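Local atomic coordinates of elongation factor 1-gamma 1 (Saccharomyces cerevisiae, PDB entry 1NHY), a protein that serves as a subunit of the eukaryotic translation elongation factor 1 complex and probably anchors that complex to other cellular components. Residues A[24-28]-A[70-74]; A[81-85]-A[157-163]. One frame throughout, in Å; residues are numbered along the deposited sequence.

Interaction 1: residues A[24-28]-A[70-74]; sequences LKLDV and LVKLS
Leu26 overlaps the last turn of helix 63-73, its forked end reaching across Leu70, Leu73 and Ser74. The contact belongs to the thioredoxin-like N-terminal domain of a glutathione S-transferase fold, in which helix 12-24 joins parallel strands 5-7 and 29-31 in a beta-alpha-beta crossover. Residues 24-28 are the return from that helix to its second strand, and a Schellman motif at Lys25 turns the chain there. The two methyls of Leu26 divide the work: CD1 lies 3.5 Å from CB of Leu70, whereas CD2 lies 3.7 Å from CB of Leu73, the side chains of Leu26 and Leu73 crossing at about a right angle. With CG anti to the carbonyl carbon (chi1 -66°), the fork of Leu26 is carried toward the helix end. On one flank of Leu26, Leu24 brings CD1 to 3.7 Å from CA of Val71; on the other, Val28 extends the apolar seam toward the ends of Leu70 and Leu73. The side chains meet through carbon atoms alone, though the Leu26 methyls also rest on the backbone O of Leu70 and N of Ser74. The Ser74 hydroxyl is engaged by the backbone N of Asp76, while CB of Ser74 sits 3.6 Å from CD1 of Leu24.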
ATOM      1  N   LEU A  24     -11.315  -0.374  10.880  1.00 57.68           N
ATOM      2  CA  LEU A  24     -11.163  -0.739  12.278  1.00 57.66           C
ATOM      3  C   LEU A  24     -12.041   0.135  13.153  1.00 58.62           C
ATOM      4  O   LEU A  24     -12.127  -0.063  14.365  1.00 59.48           O
ATOM      5  CB  LEU A  24      -9.708  -0.621  12.709  1.00 56.32           C
ATOM      6  CG  LEU A  24      -8.754  -1.645  12.090  1.00 55.88           C
ATOM      7  CD1 LEU A  24      -7.433  -1.522  12.822  1.00 56.53           C
ATOM      8  CD2 LEU A  24      -9.295  -3.072  12.204  1.00 53.43           C
ATOM      9  N   LYS A  25     -12.716   1.089  12.521  1.00 58.30           N
ATOM     10  CA  LYS A  25     -13.589   2.014  13.223  1.00 58.46           C
ATOM     11  C   LYS A  25     -12.816   2.750  14.311  1.00 58.22           C
ATOM     12  O   LYS A  25     -13.339   3.008  15.394  1.00 57.66           O
ATOM     13  CB  LYS A  25     -14.775   1.273  13.848  1.00 59.13           C
ATOM     14  CG  LYS A  25     -15.826   0.782  12.858  1.00 61.38           C
ATOM     15  CD  LYS A  25     -17.215   0.855  13.501  1.00 64.04           C
ATOM     16  CE  LYS A  25     -18.337   0.286  12.617  1.00 65.76           C
ATOM     17  NZ  LYS A  25     -19.708   0.531  13.222  1.00 66.96           N
ATOM     18  N   LEU A  26     -11.561   3.074  14.023  1.00 58.88           N
ATOM     19  CA  LEU A  26     -10.745   3.784  14.988  1.00 59.41           C
ATOM     20  C   LEU A  26     -11.347   5.167  15.205  1.00 60.33           C
ATOM     21  O   LEU A  26     -11.890   5.771  14.277  1.00 60.13           O
ATOM     22  CB  LEU A  26      -9.310   3.906  14.475  1.00 58.51           C
ATOM     23  CG  LEU A  26      -8.586   2.568  14.373  1.00 58.70           C
ATOM     24  CD1 LEU A  26      -7.227   2.761  13.714  1.00 59.27           C
ATOM     25  CD2 LEU A  26      -8.429   1.978  15.763  1.00 58.15           C
ATOM     26  N   ASP A  27     -11.259   5.657  16.433  1.00 61.09           N
ATOM     27  CA  ASP A  27     -11.788   6.962  16.763  1.00 62.52           C
ATOM     28  C   ASP A  27     -10.764   8.023  16.387  1.00 61.68           C
ATOM     29  O   ASP A  27     -10.508   8.977  17.131  1.00 62.27           O
ATOM     30  CB  ASP A  27     -12.060   7.036  18.248  1.00 67.27           C
ATOM     31  CG  ASP A  27     -12.981   8.181  18.611  1.00 72.66           C
ATOM     32  OD1 ASP A  27     -12.900   9.268  17.971  1.00 74.89           O
ATOM     33  OD2 ASP A  27     -13.786   7.986  19.551  1.00 75.69           O
ATOM     34  N   VAL A  28     -10.181   7.850  15.216  1.00 59.96           N
ATOM     35  CA  VAL A  28      -9.163   8.761  14.745  1.00 58.29           C
ATOM     36  C   VAL A  28      -9.706   9.685  13.664  1.00 58.29           C
ATOM     37  O   VAL A  28     -10.380   9.237  12.733  1.00 59.10           O
ATOM     38  CB  VAL A  28      -7.971   7.963  14.200  1.00 56.88           C
ATOM     39  CG1 VAL A  28      -6.876   8.899  13.745  1.00 57.34           C
ATOM     40  CG2 VAL A  28      -7.484   7.010  15.275  1.00 56.97           C
ATOM     41  N   LEU A  70      -1.976   2.303  14.125  1.00 48.25           N
ATOM     42  CA  LEU A  70      -3.422   2.257  14.000  1.00 47.69           C
ATOM     43  C   LEU A  70      -3.943   0.855  14.265  1.00 47.41           C
ATOM     44  O   LEU A  70      -4.860   0.664  15.066  1.00 46.60           O
ATOM     45  CB  LEU A  70      -3.861   2.695  12.613  1.00 46.67           C
ATOM     46  CG  LEU A  70      -3.492   4.127  12.303  1.00 46.82           C
ATOM     47  CD1 LEU A  70      -3.640   4.300  10.813  1.00 46.58           C
ATOM     48  CD2 LEU A  70      -4.363   5.105  13.080  1.00 45.50           C
ATOM     49  N   VAL A  71      -3.373  -0.138  13.605  1.00 46.14           N
ATOM     50  CA  VAL A  71      -3.881  -1.481  13.832  1.00 46.54           C
ATOM     51  C   VAL A  71      -3.936  -1.834  15.304  1.00 47.98           C
ATOM     52  O   VAL A  71      -4.926  -2.378  15.776  1.00 48.87           O
ATOM     53  CB  VAL A  71      -3.050  -2.560  13.148  1.00 45.32           C
ATOM     54  CG1 VAL A  71      -3.570  -3.921  13.557  1.00 43.15           C
ATOM     55  CG2 VAL A  71      -3.131  -2.399  11.643  1.00 44.99           C
ATOM     56  N   LYS A  72      -2.867  -1.523  16.033  1.00 48.87           N
ATOM     57  CA  LYS A  72      -2.815  -1.833  17.458  1.00 49.03           C
ATOM     58  C   LYS A  72      -3.823  -1.052  18.296  1.00 50.11           C
ATOM     59  O   LYS A  72      -4.201  -1.505  19.364  1.00 51.04           O
ATOM     60  CB  LYS A  72      -1.406  -1.584  17.997  1.00 47.27           C
ATOM     61  CG  LYS A  72      -0.342  -2.540  17.463  1.00 46.81           C
ATOM     62  CD  LYS A  72      -0.556  -3.955  17.953  1.00 45.43           C
ATOM     63  CE  LYS A  72       0.628  -4.822  17.599  1.00 46.93           C
ATOM     64  NZ  LYS A  72       0.396  -6.239  18.001  1.00 50.45           N
ATOM     65  N   LEU A  73      -4.242   0.121  17.826  1.00 52.65           N
ATOM     66  CA  LEU A  73      -5.221   0.932  18.554  1.00 55.98           C
ATOM     67  C   LEU A  73      -6.557   0.230  18.610  1.00 58.72           C
ATOM     68  O   LEU A  73      -7.374   0.467  19.502  1.00 59.79           O
ATOM     69  CB  LEU A  73      -5.447   2.259  17.862  1.00 56.84           C
ATOM     70  CG  LEU A  73      -4.513   3.374  18.240  1.00 58.77           C
ATOM     71  CD1 LEU A  73      -4.796   4.536  17.328  1.00 62.31           C
ATOM     72  CD2 LEU A  73      -4.724   3.757  19.686  1.00 60.53           C
ATOM     73  N   SER A  74      -6.793  -0.611  17.614  1.00 61.06           N
ATOM     74  CA  SER A  74      -8.029  -1.351  17.545  1.00 63.37           C
ATOM     75  C   SER A  74      -8.200  -2.212  18.780  1.00 66.33           C
ATOM     76  O   SER A  74      -7.229  -2.651  19.396  1.00 65.56           O
ATOM     77  CB  SER A  74      -8.037  -2.231  16.300  1.00 62.94           C
ATOM     78  OG  SER A  74      -8.895  -3.344  16.457  1.00 60.98           O
TER

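Interaction 2: residues A[81-85]-A[157-163]; sequences TQLLG and NISLADL
At the N-terminal end of helix 160-175, the N-cap residue Ser159 is set against Leu83, at the C-terminal end of helix 77-83. Two hydrogen bonds cross the contact. Leu160 N, in the first turn, donates to Leu83 O at 2.7 Å, lending one helix's end carbonyl to the start of another. Gln82, extended with CG anti to its own N (chi1 -175°), sends NE2 to a lone pair of Ile158 O, in the carbonyl plane, at 2.9 Å and nearly straight (166°). Its amide also stacks on that of Asn157, the planes 18° apart, with Gln82 CG 3.5 Å from Asn157 CB. With Gln82 replaced by an alanine, the Ile158 carbonyl would probably lose this donor and the Asn157 amide its stacking partner, setting that amide freer to turn. Within the cap, OD2 of Asp162 accepts two bonds, from Ser159 N at 2.7 Å on its anti lone pair and from Ser159 OG, which approaches from above the carboxylate plane. The other oxygen, OD1, is held by Leu153 N and Trp191 NE1, so the carboxylate is gripped at both ends. Leucines pack alongside the polar bonds: the side chains of Leu83 and Leu163 meet at a slant, CD2 of Leu83 lying 3.8 Å from CD1 of Leu163, while Leu84 and Leu160 run side by side, CD2 of Leu84 being 3.6 Å from CD1 of Leu160. A Ser-x-x-Asp sequence opening a core helix of the all-helical domain is the N-capping signature of the glutathione S-transferase fold.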
ATOM      1  N   THR A  81      -4.974  -9.871  15.203  1.00 62.44           N
ATOM      2  CA  THR A  81      -4.351 -11.152  14.926  1.00 60.23           C
ATOM      3  C   THR A  81      -4.470 -11.511  13.467  1.00 58.43           C
ATOM      4  O   THR A  81      -3.703 -12.301  12.947  1.00 57.93           O
ATOM      5  CB  THR A  81      -5.023 -12.255  15.727  1.00 59.18           C
ATOM      6  OG1 THR A  81      -4.662 -12.114  17.104  1.00 60.09           O
ATOM      7  CG2 THR A  81      -4.618 -13.612  15.211  1.00 56.71           C
ATOM      8  N   GLN A  82      -5.437 -10.929  12.791  1.00 57.72           N
ATOM      9  CA  GLN A  82      -5.597 -11.275  11.406  1.00 56.50           C
ATOM     10  C   GLN A  82      -4.710 -10.455  10.496  1.00 54.39           C
ATOM     11  O   GLN A  82      -4.212 -10.952   9.487  1.00 54.68           O
ATOM     12  CB  GLN A  82      -7.047 -11.112  11.011  1.00 58.65           C
ATOM     13  CG  GLN A  82      -7.317 -11.572   9.627  1.00 60.83           C
ATOM     14  CD  GLN A  82      -8.535 -10.911   9.082  1.00 63.30           C
ATOM     15  OE1 GLN A  82      -9.640 -11.113   9.603  1.00 64.97           O
ATOM     16  NE2 GLN A  82      -8.354 -10.086   8.036  1.00 62.51           N
ATOM     17  N   LEU A  83      -4.507  -9.199  10.863  1.00 52.35           N
ATOM     18  CA  LEU A  83      -3.681  -8.304  10.070  1.00 51.95           C
ATOM     19  C   LEU A  83      -2.176  -8.481  10.312  1.00 51.73           C
ATOM     20  O   LEU A  83      -1.396  -8.498   9.362  1.00 52.00           O
ATOM     21  CB  LEU A  83      -4.101  -6.850  10.338  1.00 51.13           C
ATOM     22  CG  LEU A  83      -5.470  -6.384   9.818  1.00 48.42           C
ATOM     23  CD1 LEU A  83      -5.754  -5.008  10.370  1.00 48.16           C
ATOM     24  CD2 LEU A  83      -5.496  -6.356   8.284  1.00 46.91           C
ATOM     25  N   LEU A  84      -1.778  -8.627  11.573  1.00 51.50           N
ATOM     26  CA  LEU A  84      -0.373  -8.791  11.927  1.00 51.52           C
ATOM     27  C   LEU A  84       0.017 -10.190  12.384  1.00 52.40           C
ATOM     28  O   LEU A  84       1.198 -10.478  12.576  1.00 52.94           O
ATOM     29  CB  LEU A  84      -0.019  -7.828  13.036  1.00 49.27           C
ATOM     30  CG  LEU A  84      -0.333  -6.382  12.713  1.00 48.65           C
ATOM     31  CD1 LEU A  84      -0.306  -5.575  13.992  1.00 47.88           C
ATOM     32  CD2 LEU A  84       0.665  -5.859  11.682  1.00 46.95           C
ATOM     33  N   GLY A  85      -0.970 -11.052  12.573  1.00 52.98           N
ATOM     34  CA  GLY A  85      -0.681 -12.396  13.028  1.00 54.17           C
ATOM     35  C   GLY A  85      -0.712 -12.456  14.543  1.00 56.72           C
ATOM     36  O   GLY A  85      -0.467 -11.444  15.213  1.00 56.06           O
ATOM     37  N   ASN A 157      -5.822 -15.216   5.259  1.00 53.61           N
ATOM     38  CA  ASN A 157      -6.661 -14.079   5.606  1.00 53.47           C
ATOM     39  C   ASN A 157      -6.004 -12.848   5.043  1.00 53.86           C
ATOM     40  O   ASN A 157      -4.784 -12.828   4.857  1.00 56.84           O
ATOM     41  CB  ASN A 157      -6.723 -13.913   7.102  1.00 53.20           C
ATOM     42  CG  ASN A 157      -7.699 -14.836   7.737  1.00 53.08           C
ATOM     43  OD1 ASN A 157      -8.900 -14.756   7.471  1.00 54.46           O
ATOM     44  ND2 ASN A 157      -7.206 -15.721   8.593  1.00 53.55           N
ATOM     45  N   ILE A 158      -6.783 -11.817   4.753  1.00 51.50           N
ATOM     46  CA  ILE A 158      -6.148 -10.606   4.264  1.00 49.34           C
ATOM     47  C   ILE A 158      -5.335 -10.058   5.438  1.00 48.97           C
ATOM     48  O   ILE A 158      -5.890  -9.724   6.482  1.00 50.92           O
ATOM     49  CB  ILE A 158      -7.159  -9.543   3.847  1.00 48.37           C
ATOM     50  CG1 ILE A 158      -7.793  -9.943   2.517  1.00 47.47           C
ATOM     51  CG2 ILE A 158      -6.476  -8.174   3.788  1.00 46.20           C
ATOM     52  CD1 ILE A 158      -8.707  -8.888   1.936  1.00 44.66           C
ATOM     53  N   SER A 159      -4.026  -9.976   5.260  1.00 46.84           N
ATOM     54  CA  SER A 159      -3.128  -9.474   6.294  1.00 45.10           C
ATOM     55  C   SER A 159      -2.581  -8.111   5.924  1.00 44.61           C
ATOM     56  O   SER A 159      -2.625  -7.690   4.760  1.00 43.85           O
ATOM     57  CB  SER A 159      -1.941 -10.429   6.466  1.00 44.86           C
ATOM     58  OG  SER A 159      -1.393 -10.790   5.201  1.00 43.65           O
ATOM     59  N   LEU A 160      -2.043  -7.428   6.917  1.00 43.36           N
ATOM     60  CA  LEU A 160      -1.450  -6.135   6.680  1.00 43.01           C
ATOM     61  C   LEU A 160      -0.588  -6.221   5.414  1.00 44.05           C
ATOM     62  O   LEU A 160      -0.470  -5.237   4.677  1.00 43.47           O
ATOM     63  CB  LEU A 160      -0.578  -5.742   7.856  1.00 41.07           C
ATOM     64  CG  LEU A 160      -0.454  -4.248   8.145  1.00 42.98           C
ATOM     65  CD1 LEU A 160       0.954  -4.010   8.633  1.00 43.18           C
ATOM     66  CD2 LEU A 160      -0.747  -3.387   6.916  1.00 42.95           C
ATOM     67  N   ALA A 161       0.012  -7.390   5.155  1.00 45.07           N
ATOM     68  CA  ALA A 161       0.843  -7.557   3.958  1.00 47.13           C
ATOM     69  C   ALA A 161       0.028  -7.320   2.684  1.00 49.59           C
ATOM     70  O   ALA A 161       0.334  -6.427   1.886  1.00 50.56           O
ATOM     71  CB  ALA A 161       1.446  -8.934   3.918  1.00 45.28           C
ATOM     72  N   ASP A 162      -1.007  -8.124   2.492  1.00 49.61           N
ATOM     73  CA  ASP A 162      -1.863  -7.986   1.327  1.00 49.80           C
ATOM     74  C   ASP A 162      -2.304  -6.550   1.149  1.00 50.56           C
ATOM     75  O   ASP A 162      -2.242  -6.013   0.049  1.00 51.09           O
ATOM     76  CB  ASP A 162      -3.076  -8.862   1.501  1.00 50.37           C
ATOM     77  CG  ASP A 162      -2.702 -10.285   1.767  1.00 50.61           C
ATOM     78  OD1 ASP A 162      -2.206 -10.921   0.822  1.00 49.66           O
ATOM     79  OD2 ASP A 162      -2.881 -10.763   2.910  1.00 51.35           O
ATOM     80  N   LEU A 163      -2.748  -5.925   2.232  1.00 51.42           N
ATOM     81  CA  LEU A 163      -3.185  -4.547   2.127  1.00 52.69           C
ATOM     82  C   LEU A 163      -2.130  -3.673   1.489  1.00 52.90           C
ATOM     83  O   LEU A 163      -2.362  -3.078   0.448  1.00 54.75           O
ATOM     84  CB  LEU A 163      -3.547  -3.999   3.497  1.00 53.52           C
ATOM     85  CG  LEU A 163      -4.835  -4.615   4.051  1.00 56.55           C
ATOM     86  CD1 LEU A 163      -5.148  -3.965   5.384  1.00 57.80           C
ATOM     87  CD2 LEU A 163      -5.992  -4.409   3.078  1.00 55.97           C
TER

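How the interactions relate
From the N terminus, the chain runs through strand 5-7 and helix 12-24 to residues 24-28; interaction 1 closes a loop of 41 intervening residues when helix 63-73 returns to them. Only then does interaction 2 open, on helix 77-83, and it closes after 71 intervening residues at the start of helix 160-175. The two loops therefore stand in series, neither nested nor crossed. Interaction 1 secures elements inside the thioredoxin-like domain, whereas interaction 2 fastens helix 77-83 to the start of helix 160-175 in the helical C-terminal domain. Their centres are 15 Å apart, yet they touch: Val71 packs on Leu83 and Leu84, making successive helices 63-73 and 77-83 a bridge between the two domains.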